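Local coordinates for cryptochrome DASH, chloroplastic/mitochondrial (Arabidopsis thaliana, PDB 2J4D), which repairs cyclobutane pyrimidine dimers in single-stranded DNA using FAD, with a bound folate as light antenna, and may also act as a photoreceptor, at residues I376-K381 against A465-Q470. Sequence-based numbering, arbitrary orientation.
Sequences IDANMK and AFWLQQ
A largely apolar helix-to-helix-end contact joins helix 374-386 to the C-terminal end of helix 462-467 in the FAD-binding region of this class-1 photolyase relative, with the Trp467 side chain about 13 Å from the flavin cofactor. The backbones come closest at Ala378 and Trp467, whose CA atoms lie 5.3 Å apart, an approach that the small alanine permits: Ala378 CB meets Trp467 CB at 3.8 Å. The Ala378 carbonyl O lies over one face of the indole, 3.8 Å from Trp467 CG, while Phe466 CE1 also lies over an indole face, offset toward the rim. Leu468, the first residue to leave helical geometry (phi/psi -119°/75°), sends its two methyls to different partners. Leu468 CD1 rests 4.0 Å from Ala378 N and near Asp377 CB, whereas Leu468 CD2 meets Lys381 CE at a tight 3.4 Å, the two chains crossing obliquely. Lys381 leaves the backbone extended, CG anti to N (chi1 -168°), which puts Lys381 CD 3.5 Å from Trp467 O; the bend at chi3 then turns CE onto Leu468 CD2. An alanine here, without CD and CE, would probably leave Leu468 CD2 and the Trp467 carbonyl less well packed. The Asp377 carboxylate is engaged elsewhere, hydrogen-bonded to Tyr487, Thr371 and Gly372 N. Cohesion between the segments is therefore van der Waals in kind, made by methyl, methylene and indole surfaces together with backbone atoms, Ala378 O and Trp467 O among them.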
loop_
_atom_site.group_PDB
_atom_site.type_symbol
_atom_site.label_atom_id
_atom_site.label_comp_id
_atom_site.label_asym_id
_atom_site.label_seq_id
_atom_site.Cartn_x
_atom_site.Cartn_y
_atom_site.Cartn_z
ATOM N N ILE A 376 -15.782 8.606 15.173
ATOM C CA ILE A 376 -14.753 7.597 15.419
ATOM C C ILE A 376 -15.242 6.209 15.028
ATOM O O ILE A 376 -14.614 5.522 14.216
ATOM C CB ILE A 376 -14.345 7.536 16.911
ATOM C CG1 ILE A 376 -13.865 8.912 17.394
ATOM C CG2 ILE A 376 -13.252 6.471 17.111
ATOM C CD1 ILE A 376 -12.727 9.516 16.571
ATOM N N ASP A 377 -16.378 5.808 15.593
ATOM C CA ASP A 377 -16.935 4.480 15.344
ATOM C C ASP A 377 -17.196 4.148 13.886
ATOM O O ASP A 377 -16.909 3.033 13.444
ATOM C CB ASP A 377 -18.224 4.272 16.160
ATOM C CG ASP A 377 -17.983 4.357 17.661
ATOM O OD1 ASP A 377 -16.841 4.071 18.093
ATOM O OD2 ASP A 377 -18.930 4.696 18.410
ATOM N N ALA A 378 -17.740 5.103 13.141
ATOM C CA ALA A 378 -18.022 4.885 11.729
ATOM C C ALA A 378 -16.719 4.571 10.990
ATOM O O ALA A 378 -16.666 3.671 10.157
ATOM C CB ALA A 378 -18.690 6.126 11.125
ATOM N N ASN A 379 -15.671 5.326 11.293
ATOM C CA ASN A 379 -14.386 5.096 10.643
ATOM C C ASN A 379 -13.802 3.734 11.004
ATOM O O ASN A 379 -13.324 3.010 10.129
ATOM C CB ASN A 379 -13.408 6.223 11.002
ATOM C CG ASN A 379 -13.487 7.394 10.032
ATOM O OD1 ASN A 379 -13.038 7.298 8.888
ATOM N ND2 ASN A 379 -14.075 8.504 10.481
ATOM N N MET A 380 -13.863 3.364 12.280
ATOM C CA MET A 380 -13.313 2.076 12.694
ATOM C C MET A 380 -14.122 0.923 12.109
ATOM O O MET A 380 -13.581 -0.148 11.822
ATOM C CB MET A 380 -13.267 1.980 14.222
ATOM C CG MET A 380 -12.390 3.048 14.877
ATOM S SD MET A 380 -10.730 3.163 14.144
ATOM C CE MET A 380 -10.067 1.529 14.599
ATOM N N LYS A 381 -15.420 1.139 11.923
ATOM C CA LYS A 381 -16.254 0.094 11.347
ATOM C C LYS A 381 -15.927 -0.001 9.851
ATOM O O LYS A 381 -15.875 -1.094 9.287
ATOM C CB LYS A 381 -17.740 0.414 11.552
ATOM C CG LYS A 381 -18.672 -0.756 11.235
ATOM C CD LYS A 381 -20.126 -0.445 11.587
ATOM C CE LYS A 381 -20.317 -0.186 13.090
ATOM N NZ LYS A 381 -20.042 -1.372 13.964
ATOM N N ALA A 465 -23.957 8.166 9.330
ATOM C CA ALA A 465 -25.268 7.542 9.126
ATOM C C ALA A 465 -25.181 6.327 8.208
ATOM O O ALA A 465 -25.907 5.344 8.383
ATOM C CB ALA A 465 -26.253 8.562 8.542
ATOM N N PHE A 466 -24.302 6.399 7.216
ATOM C CA PHE A 466 -24.138 5.288 6.295
ATOM C C PHE A 466 -23.584 4.073 7.034
ATOM O O PHE A 466 -24.047 2.949 6.834
ATOM C CB PHE A 466 -23.191 5.677 5.146
ATOM C CG PHE A 466 -22.840 4.530 4.240
ATOM C CD1 PHE A 466 -21.705 3.758 4.479
ATOM C CD2 PHE A 466 -23.673 4.188 3.178
ATOM C CE1 PHE A 466 -21.406 2.657 3.676
ATOM C CE2 PHE A 466 -23.386 3.087 2.365
ATOM C CZ PHE A 466 -22.249 2.317 2.615
ATOM N N TRP A 467 -22.601 4.304 7.901
ATOM C CA TRP A 467 -21.968 3.216 8.642
ATOM C C TRP A 467 -22.681 2.794 9.917
ATOM O O TRP A 467 -22.587 1.635 10.329
ATOM C CB TRP A 467 -20.513 3.576 8.963
ATOM C CG TRP A 467 -19.633 3.463 7.756
ATOM C CD1 TRP A 467 -19.092 4.486 7.029
ATOM C CD2 TRP A 467 -19.292 2.257 7.068
ATOM N NE1 TRP A 467 -18.442 3.989 5.922
ATOM C CE2 TRP A 467 -18.551 2.622 5.921
ATOM C CE3 TRP A 467 -19.547 0.898 7.306
ATOM C CZ2 TRP A 467 -18.060 1.678 5.011
ATOM C CZ3 TRP A 467 -19.058 -0.046 6.399
ATOM C CH2 TRP A 467 -18.323 0.355 5.266
ATOM N N LEU A 468 -23.383 3.730 10.540
ATOM C CA LEU A 468 -24.104 3.448 11.774
ATOM C C LEU A 468 -25.581 3.710 11.477
ATOM O O LEU A 468 -26.142 4.723 11.892
ATOM C CB LEU A 468 -23.587 4.367 12.887
ATOM C CG LEU A 468 -22.056 4.346 13.046
ATOM C CD1 LEU A 468 -21.603 5.396 14.047
ATOM C CD2 LEU A 468 -21.607 2.965 13.485
ATOM N N GLN A 469 -26.192 2.782 10.740
ATOM C CA GLN A 469 -27.586 2.892 10.325
ATOM C C GLN A 469 -28.599 3.333 11.379
ATOM O O GLN A 469 -29.639 3.889 11.024
ATOM C CB GLN A 469 -28.056 1.580 9.681
ATOM C CG GLN A 469 -27.518 0.320 10.338
ATOM C CD GLN A 469 -26.062 0.066 9.982
ATOM O OE1 GLN A 469 -25.207 -0.079 10.861
ATOM N NE2 GLN A 469 -25.773 0.011 8.686
ATOM N N GLN A 470 -28.318 3.101 12.658
ATOM C CA GLN A 470 -29.259 3.512 13.696
ATOM C C GLN A 470 -29.315 5.036 13.849
ATOM O O GLN A 470 -30.076 5.550 14.674
ATOM C CB GLN A 470 -28.913 2.879 15.053
ATOM C CG GLN A 470 -27.632 3.378 15.693
ATOM C CD GLN A 470 -26.443 2.488 15.384
ATOM O OE1 GLN A 470 -26.180 2.169 14.227
ATOM N NE2 GLN A 470 -25.717 2.088 16.422
#